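PDB 2XPI: anaphase-promoting complex subunit cut9 from Schizosaccharomyces pombe, which serves as a homodimeric TPR subunit of the anaphase-promoting complex, a cell cycle-regulated E3 ubiquitin ligase that controls progression through mitosis and G1. Local coordinates for residues Ser54-Tyr58 against Arg88-His92; Ala103-Glu108 against Leu123-Tyr127; Arg153-Ala157 against Asn171-Glu175. One frame throughout, in Å; residues are numbered along the deposited sequence.

In the fold
All three contacts follow one another through the N-terminal part of the TPR superhelix. Contact 1 sets the segment ahead of TPR 1 on its first helix; contact 2 joins TPR 1 to TPR 2; contact 3 pairs the two helices of TPR 3. Contacts 1 and 2, with centres about 13 Å apart, meet where W90 CD2 packs 3.3 Å from V106 CG2. Contacts 2 and 3, their centres about 21 Å apart, touch through A124 CB and L155 CD2 at 3.6 Å. The side chains of Y127 (contact 2) and L173 (contact 3) each lie about 7 Å from a bound gold(I) cyanide ion. All touch the second subunit, as TPR repeats 1-7 mediate homodimerization.

Contact 1: residues Ser54-Tyr58 against Arg88-His92; sequences SPMTY and RLWRH
Residues 54-58 form a tight turn, extended at S54 (phi/psi -67/134) and then 3-10 over P55-T57, with T57 N bonded to S54 O (3.1 Å) and Y58 N to P55 O (3.0 Å). They lie against one turn of regular helix, 88-92, in which H92 N reaches R88 O at 2.8 Å; P55 and L89 come nearest, their CA atoms 6.0 Å apart. S54 (chi1 t) makes an ST turn, its OG accepting from M56 N at 3.3 Å, while T57 OG1 donates to S54 O at 3.0 Å. This turn rests on helix 83-96, the first of TPR 1, and joins the N-terminal segment to the superhelix at the dimer interface, where M56 packs on M56 of the second subunit. P55 is central: its CD sits over the face of the H92 ring (chi1 t, chi2 63°), 3.9 Å from the centroid, in a CH-pi contact; its CB meets L89 CD1 at 3.7 Å and its CG lies 3.8 Å from R91 NH2, near the guanidinium plane. L89 (chi1 -93°, chi2 15°, between wells) brings its end nearer to 54-58, CD1 lying 4.0 Å from Y58 CE2 and CD2 over one face of that ring. No direct hydrogen bond crosses, but one water joins S54 OG (3.0 Å) to H92 NE2 (3.2 Å). R88 and R91 form salt bridges with D119, and W122 meets H92 edge-to-face.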
loop_
_atom_site.group_PDB
_atom_site.type_symbol
_atom_site.label_atom_id
_atom_site.label_comp_id
_atom_site.label_asym_id
_atom_site.label_seq_id
_atom_site.Cartn_x
_atom_site.Cartn_y
_atom_site.Cartn_z
ATOM N N SER A 54 24.992 5.712 -1.421
ATOM C CA SER A 54 24.308 6.377 -2.510
ATOM C C SER A 54 25.242 6.425 -3.743
ATOM O O SER A 54 26.429 6.717 -3.611
ATOM C CB SER A 54 23.883 7.772 -2.082
ATOM O OG SER A 54 23.251 8.442 -3.156
ATOM N N PRO A 55 24.720 6.095 -4.934
ATOM C CA PRO A 55 25.481 6.291 -6.174
ATOM C C PRO A 55 26.007 7.718 -6.265
ATOM O O PRO A 55 27.077 7.931 -6.816
ATOM C CB PRO A 55 24.445 6.078 -7.275
ATOM C CG PRO A 55 23.344 5.279 -6.631
ATOM C CD PRO A 55 23.411 5.462 -5.157
ATOM N N MET A 56 25.276 8.679 -5.714
ATOM C CA MET A 56 25.678 10.083 -5.794
ATOM C C MET A 56 27.002 10.392 -5.104
ATOM O O MET A 56 27.407 11.548 -5.083
ATOM C CB MET A 56 24.590 11.002 -5.228
ATOM C CG MET A 56 23.304 11.023 -6.045
ATOM S SD MET A 56 23.610 11.644 -7.711
ATOM C CE MET A 56 23.901 13.371 -7.326
ATOM N N THR A 57 27.663 9.383 -4.525
ATOM C CA THR A 57 28.982 9.584 -3.902
ATOM C C THR A 57 30.049 9.710 -4.980
ATOM O O THR A 57 31.169 10.143 -4.713
ATOM C CB THR A 57 29.418 8.430 -2.970
ATOM O OG1 THR A 57 29.435 7.200 -3.706
ATOM C CG2 THR A 57 28.496 8.307 -1.736
ATOM N N TYR A 58 29.696 9.319 -6.200
ATOM C CA TYR A 58 30.584 9.462 -7.329
ATOM C C TYR A 58 30.937 10.938 -7.498
ATOM O O TYR A 58 31.997 11.274 -8.019
ATOM C CB TYR A 58 29.913 8.921 -8.586
ATOM C CG TYR A 58 29.113 9.952 -9.344
ATOM C CD1 TYR A 58 29.626 10.551 -10.498
ATOM C CD2 TYR A 58 27.854 10.333 -8.916
ATOM C CE1 TYR A 58 28.898 11.500 -11.197
ATOM C CE2 TYR A 58 27.123 11.280 -9.604
ATOM C CZ TYR A 58 27.647 11.860 -10.744
ATOM O OH TYR A 58 26.912 12.799 -11.427
ATOM N N ARG A 88 23.624 2.612 -12.165
ATOM C CA ARG A 88 23.288 3.016 -10.819
ATOM C C ARG A 88 22.654 4.396 -10.726
ATOM O O ARG A 88 21.630 4.551 -10.079
ATOM C CB ARG A 88 24.516 2.946 -9.939
ATOM C CG ARG A 88 25.005 1.555 -9.739
ATOM C CD ARG A 88 26.219 1.622 -8.902
ATOM N NE ARG A 88 26.765 0.305 -8.644
ATOM C CZ ARG A 88 28.052 0.033 -8.755
ATOM N NH1 ARG A 88 28.883 0.999 -9.125
ATOM N NH2 ARG A 88 28.499 -1.187 -8.505
ATOM N N LEU A 89 23.255 5.399 -11.351
ATOM C CA LEU A 89 22.603 6.698 -11.433
ATOM C C LEU A 89 21.176 6.554 -11.941
ATOM O O LEU A 89 20.241 7.166 -11.419
ATOM C CB LEU A 89 23.363 7.607 -12.366
ATOM C CG LEU A 89 24.417 8.514 -11.729
ATOM C CD1 LEU A 89 24.781 8.110 -10.315
ATOM C CD2 LEU A 89 25.657 8.612 -12.643
ATOM N N TRP A 90 21.015 5.720 -12.959
ATOM C CA TRP A 90 19.724 5.519 -13.596
ATOM C C TRP A 90 18.743 4.810 -12.659
ATOM O O TRP A 90 17.607 5.238 -12.504
ATOM C CB TRP A 90 19.916 4.740 -14.900
ATOM C CG TRP A 90 18.674 4.413 -15.642
ATOM C CD1 TRP A 90 17.438 4.953 -15.454
ATOM C CD2 TRP A 90 18.541 3.460 -16.703
ATOM N NE1 TRP A 90 16.539 4.391 -16.330
ATOM C CE2 TRP A 90 17.191 3.469 -17.107
ATOM C CE3 TRP A 90 19.438 2.609 -17.361
ATOM C CZ2 TRP A 90 16.714 2.661 -18.135
ATOM C CZ3 TRP A 90 18.958 1.799 -18.381
ATOM C CH2 TRP A 90 17.607 1.831 -18.753
ATOM N N ARG A 91 19.179 3.719 -12.044
ATOM C CA ARG A 91 18.355 3.023 -11.069
ATOM C C ARG A 91 17.962 3.984 -9.959
ATOM O O ARG A 91 16.804 4.063 -9.571
ATOM C CB ARG A 91 19.123 1.857 -10.479
ATOM C CG ARG A 91 18.499 1.289 -9.252
ATOM C CD ARG A 91 19.528 0.441 -8.522
ATOM N NE ARG A 91 20.605 1.255 -7.968
ATOM C CZ ARG A 91 21.788 0.773 -7.613
ATOM N NH1 ARG A 91 22.026 -0.515 -7.770
ATOM N NH2 ARG A 91 22.728 1.577 -7.113
ATOM N N HIS A 92 18.923 4.754 -9.470
ATOM C CA HIS A 92 18.652 5.650 -8.358
ATOM C C HIS A 92 17.542 6.647 -8.671
ATOM O O HIS A 92 16.654 6.904 -7.850
ATOM C CB HIS A 92 19.908 6.405 -7.979
ATOM C CG HIS A 92 19.904 6.902 -6.576
ATOM N ND1 HIS A 92 19.862 6.052 -5.490
ATOM C CD2 HIS A 92 19.962 8.156 -6.073
ATOM C CE1 HIS A 92 19.888 6.761 -4.378
ATOM N NE2 HIS A 92 19.949 8.040 -4.704
HETATM O O HOH W 1 21.085 10.587 -3.232
#

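Contact 2: residues Ala103-Glu108 against Leu123-Tyr127; sequences AAFVGE and LAQVY
L123, V126 and E108 carry most of the interface between two regular helical segments, 103-108 and 123-127. These run nearly antiparallel, their axes 9.2 Å apart at closest approach and crossing at -158°. In the register, G107 faces L123 with CA atoms 5.2 Å apart, and A104 faces V126 at 6.2 Å. L123, the most covered residue, has chi1 t and chi2 near -143°, which brings its end across to the partner helix. Its CG lies 3.8 Å from G107 C, its CD2 4.2 Å from A104 CA, and its CD1 3.8 Å from E108 CG. The 5.2 Å between the G107 and L123 CA atoms is consistent with the absence of a side chain at G107: an ideal CB would point toward 123-127, a tight 3.4 Å from L123 CD2. V126 (chi1 t) points at the partner and packs on two alanines: CG2 lies 3.7 Å from A103 CB, and CG1 3.7 Å from A104 N and 4.0 Å from A104 CB. E108 (chi1 m, chi2 t) extends along the edge of the interface so that its OE2 accepts a hydrogen bond from Y127 OH at 2.9 Å. Y127 (chi1 m) presents its ring edge to A104, CE1 lying 4.3 Å from A104 CB. In 103-108, F105 points away and stacks on Y234 of the second subunit, while L123 also packs on L139 of helix 133-142. A103, A104 and G107 give 103-108 a small-residue face, and this antiparallel packing of helix B of TPR 1 on helix A of TPR 2 is the inter-repeat contact by which TPRs stack into a superhelix.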
loop_
_atom_site.group_PDB
_atom_site.type_symbol
_atom_site.label_atom_id
_atom_site.label_comp_id
_atom_site.label_asym_id
_atom_site.label_seq_id
_atom_site.Cartn_x
_atom_site.Cartn_y
_atom_site.Cartn_z
ATOM N N ALA A 103 13.265 0.875 -12.242
ATOM C CA ALA A 103 14.322 0.701 -11.243
ATOM C C ALA A 103 14.629 -0.774 -10.951
ATOM O O ALA A 103 15.773 -1.146 -10.696
ATOM C CB ALA A 103 13.946 1.447 -9.934
ATOM N N ALA A 104 13.598 -1.603 -10.953
ATOM C CA ALA A 104 13.779 -3.050 -10.856
ATOM C C ALA A 104 14.493 -3.565 -12.094
ATOM O O ALA A 104 15.374 -4.402 -11.995
ATOM C CB ALA A 104 12.437 -3.756 -10.690
ATOM N N PHE A 105 14.130 -3.049 -13.263
ATOM C CA PHE A 105 14.777 -3.476 -14.492
ATOM C C PHE A 105 16.265 -3.151 -14.508
ATOM O O PHE A 105 17.087 -3.991 -14.873
ATOM C CB PHE A 105 14.094 -2.844 -15.703
ATOM C CG PHE A 105 14.714 -3.223 -17.012
ATOM C CD1 PHE A 105 14.586 -4.513 -17.508
ATOM C CD2 PHE A 105 15.413 -2.289 -17.763
ATOM C CE1 PHE A 105 15.161 -4.868 -18.743
ATOM C CE2 PHE A 105 15.977 -2.629 -18.991
ATOM C CZ PHE A 105 15.856 -3.919 -19.481
ATOM N N VAL A 106 16.616 -1.931 -14.118
ATOM C CA VAL A 106 18.015 -1.512 -14.177
ATOM C C VAL A 106 18.790 -2.115 -13.027
ATOM O O VAL A 106 19.926 -2.555 -13.206
ATOM C CB VAL A 106 18.164 0.020 -14.168
ATOM C CG1 VAL A 106 19.613 0.412 -14.221
ATOM C CG2 VAL A 106 17.407 0.622 -15.333
ATOM N N GLY A 107 18.154 -2.143 -11.850
ATOM C CA GLY A 107 18.751 -2.682 -10.641
ATOM C C GLY A 107 19.082 -4.157 -10.759
ATOM O O GLY A 107 20.088 -4.616 -10.240
ATOM N N GLU A 108 18.224 -4.903 -11.440
ATOM C CA GLU A 108 18.487 -6.306 -11.700
ATOM C C GLU A 108 19.705 -6.497 -12.633
ATOM O O GLU A 108 20.498 -7.421 -12.439
ATOM C CB GLU A 108 17.221 -7.007 -12.228
ATOM C CG GLU A 108 16.087 -7.128 -11.182
ATOM C CD GLU A 108 14.674 -7.265 -11.795
ATOM O OE1 GLU A 108 14.567 -7.341 -13.054
ATOM O OE2 GLU A 108 13.676 -7.286 -11.018
ATOM N N LEU A 123 18.447 -2.782 -4.997
ATOM C CA LEU A 123 17.451 -3.562 -5.725
ATOM C C LEU A 123 16.359 -3.977 -4.746
ATOM O O LEU A 123 15.162 -3.854 -5.030
ATOM C CB LEU A 123 18.085 -4.802 -6.337
ATOM C CG LEU A 123 17.455 -5.384 -7.604
ATOM C CD1 LEU A 123 17.508 -6.912 -7.613
ATOM C CD2 LEU A 123 16.040 -4.888 -7.853
ATOM N N ALA A 124 16.789 -4.477 -3.589
ATOM C CA ALA A 124 15.881 -4.817 -2.500
ATOM C C ALA A 124 14.969 -3.640 -2.133
ATOM O O ALA A 124 13.777 -3.836 -1.877
ATOM C CB ALA A 124 16.673 -5.282 -1.289
ATOM N N GLN A 125 15.527 -2.428 -2.119
ATOM C CA GLN A 125 14.776 -1.209 -1.820
ATOM C C GLN A 125 13.584 -1.045 -2.733
ATOM O O GLN A 125 12.475 -0.711 -2.289
ATOM C CB GLN A 125 15.657 0.012 -2.011
ATOM C CG GLN A 125 16.304 0.516 -0.755
ATOM C CD GLN A 125 15.313 1.221 0.117
ATOM O OE1 GLN A 125 15.305 2.448 0.205
ATOM N NE2 GLN A 125 14.444 0.454 0.751
ATOM N N VAL A 126 13.826 -1.272 -4.020
ATOM C CA VAL A 126 12.789 -1.138 -5.025
ATOM C C VAL A 126 11.646 -2.094 -4.680
ATOM O O VAL A 126 10.469 -1.705 -4.656
ATOM C CB VAL A 126 13.351 -1.389 -6.470
ATOM C CG1 VAL A 126 12.256 -1.306 -7.503
ATOM C CG2 VAL A 126 14.483 -0.400 -6.803
ATOM N N TYR A 127 11.980 -3.340 -4.386
ATOM C CA TYR A 127 10.947 -4.313 -4.051
ATOM C C TYR A 127 10.130 -3.871 -2.848
ATOM O O TYR A 127 8.934 -4.121 -2.793
ATOM C CB TYR A 127 11.548 -5.691 -3.777
ATOM C CG TYR A 127 12.218 -6.327 -4.968
ATOM C CD1 TYR A 127 11.973 -5.858 -6.259
ATOM C CD2 TYR A 127 13.093 -7.387 -4.809
ATOM C CE1 TYR A 127 12.592 -6.430 -7.364
ATOM C CE2 TYR A 127 13.713 -7.965 -5.894
ATOM C CZ TYR A 127 13.458 -7.480 -7.173
ATOM O OH TYR A 127 14.056 -8.066 -8.259
#

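Contact 3: residues Arg153-Ala157 against Asn171-Glu175; sequences RYLAA and NLLGE
R153-A157 is a turn of regular helix, with A157 N bonded to R153 O at 3.0 Å; it faces the end of helix 166-173, where A157 and L172 come nearest, CA to CA 6.3 Å. R153 (chi1 and chi2 t, chi3 -136°, chi4 101°) donates from NE to L172 O at 2.9 Å, N-H...O angle 157°, taking up a carbonyl in the last turn of the partner helix, and one face of its guanidinium lies over L172 CD2. Y154 and L155 point away. A156 CB lies 3.5 Å from CD1 of L172, which points toward 153-157 (chi1 -94°, chi2 t); A157 CB meets CD1 of L173 at 3.3 Å, that leucine pointing away at CB but bringing its end nearer (chi1 -91°, chi2 12°). Two small side chains thus accept two leucines, the packing of helices A and B within a TPR, here TPR 3. The helix ends at L173; G174 leaves helical angles with positive phi (phi/psi 91/152), and there a CB would be jammed against L173 O. Helix 198-212 covers the adjoining side, with L205 against Y154 and A157 and R206 against L173 and bonded to G174 O, while L155 fits among helices 117-129 and 133-142 and Y154 OH is hydrogen-bonded to Q97 O of the second subunit.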
loop_
_atom_site.group_PDB
_atom_site.type_symbol
_atom_site.label_atom_id
_atom_site.label_comp_id
_atom_site.label_asym_id
_atom_site.label_seq_id
_atom_site.Cartn_x
_atom_site.Cartn_y
_atom_site.Cartn_z
ATOM N N ARG A 153 21.457 -6.039 6.208
ATOM C CA ARG A 153 20.921 -6.569 7.459
ATOM C C ARG A 153 19.727 -5.726 7.923
ATOM O O ARG A 153 18.658 -6.254 8.239
ATOM C CB ARG A 153 22.010 -6.601 8.533
ATOM C CG ARG A 153 21.647 -7.395 9.755
ATOM C CD ARG A 153 22.848 -7.568 10.674
ATOM N NE ARG A 153 22.927 -8.945 11.160
ATOM C CZ ARG A 153 23.751 -9.870 10.675
ATOM N NH1 ARG A 153 24.603 -9.565 9.707
ATOM N NH2 ARG A 153 23.733 -11.099 11.172
ATOM N N TYR A 154 19.911 -4.414 7.965
ATOM C CA TYR A 154 18.799 -3.542 8.252
ATOM C C TYR A 154 17.576 -3.835 7.378
ATOM O O TYR A 154 16.454 -3.959 7.885
ATOM C CB TYR A 154 19.197 -2.089 8.072
ATOM C CG TYR A 154 18.029 -1.151 8.195
ATOM C CD1 TYR A 154 17.462 -0.884 9.441
ATOM C CD2 TYR A 154 17.489 -0.526 7.079
ATOM C CE1 TYR A 154 16.376 -0.024 9.574
ATOM C CE2 TYR A 154 16.406 0.344 7.197
ATOM C CZ TYR A 154 15.850 0.586 8.449
ATOM O OH TYR A 154 14.786 1.447 8.587
ATOM N N LEU A 155 17.788 -3.932 6.064
ATOM C CA LEU A 155 16.660 -4.039 5.139
ATOM C C LEU A 155 15.986 -5.408 5.195
ATOM O O LEU A 155 14.761 -5.500 5.114
ATOM C CB LEU A 155 17.065 -3.691 3.715
ATOM C CG LEU A 155 15.855 -3.499 2.797
ATOM C CD1 LEU A 155 14.840 -2.554 3.410
ATOM C CD2 LEU A 155 16.286 -3.002 1.433
ATOM N N ALA A 156 16.779 -6.465 5.353
ATOM C CA ALA A 156 16.223 -7.802 5.514
ATOM C C ALA A 156 15.378 -7.866 6.790
ATOM O O ALA A 156 14.271 -8.391 6.778
ATOM C CB ALA A 156 17.316 -8.857 5.530
ATOM N N ALA A 157 15.902 -7.321 7.882
ATOM C CA ALA A 157 15.161 -7.261 9.136
ATOM C C ALA A 157 13.879 -6.460 8.958
ATOM O O ALA A 157 12.807 -6.850 9.430
ATOM C CB ALA A 157 16.021 -6.639 10.241
ATOM N N ASN A 171 16.461 -13.191 15.070
ATOM C CA ASN A 171 17.650 -13.916 14.600
ATOM C C ASN A 171 18.632 -12.989 13.867
ATOM O O ASN A 171 19.839 -13.054 14.092
ATOM C CB ASN A 171 17.270 -15.083 13.672
ATOM C CG ASN A 171 16.619 -16.254 14.414
ATOM O OD1 ASN A 171 16.879 -16.487 15.602
ATOM N ND2 ASN A 171 15.769 -17.002 13.708
ATOM N N LEU A 172 18.102 -12.131 12.992
ATOM C CA LEU A 172 18.915 -11.206 12.208
ATOM C C LEU A 172 19.469 -10.025 13.005
ATOM O O LEU A 172 20.609 -9.617 12.790
ATOM C CB LEU A 172 18.128 -10.681 11.007
ATOM C CG LEU A 172 18.304 -11.444 9.700
ATOM C CD1 LEU A 172 17.862 -10.586 8.532
ATOM C CD2 LEU A 172 19.770 -11.863 9.542
ATOM N N LEU A 173 18.659 -9.470 13.907
ATOM C CA LEU A 173 19.054 -8.300 14.694
ATOM C C LEU A 173 19.818 -8.648 15.967
ATOM O O LEU A 173 20.700 -7.902 16.382
ATOM C CB LEU A 173 17.818 -7.493 15.091
ATOM C CG LEU A 173 17.285 -6.346 14.227
ATOM C CD1 LEU A 173 17.937 -6.335 12.863
ATOM C CD2 LEU A 173 15.751 -6.425 14.119
ATOM N N GLY A 174 19.468 -9.772 16.594
ATOM C CA GLY A 174 19.940 -10.095 17.928
ATOM C C GLY A 174 18.945 -9.563 18.942
ATOM O O GLY A 174 18.257 -8.581 18.669
ATOM N N GLU A 175 18.858 -10.208 20.104
ATOM C CA GLU A 175 17.873 -9.845 21.129
ATOM C C GLU A 175 18.270 -8.571 21.862
ATOM O O GLU A 175 17.455 -7.932 22.532
ATOM C CB GLU A 175 17.694 -10.987 22.128
ATOM C CG GLU A 175 17.338 -12.324 21.487
ATOM C CD GLU A 175 16.455 -13.187 22.380
ATOM O OE1 GLU A 175 16.677 -14.421 22.428
ATOM O OE2 GLU A 175 15.540 -12.631 23.037
#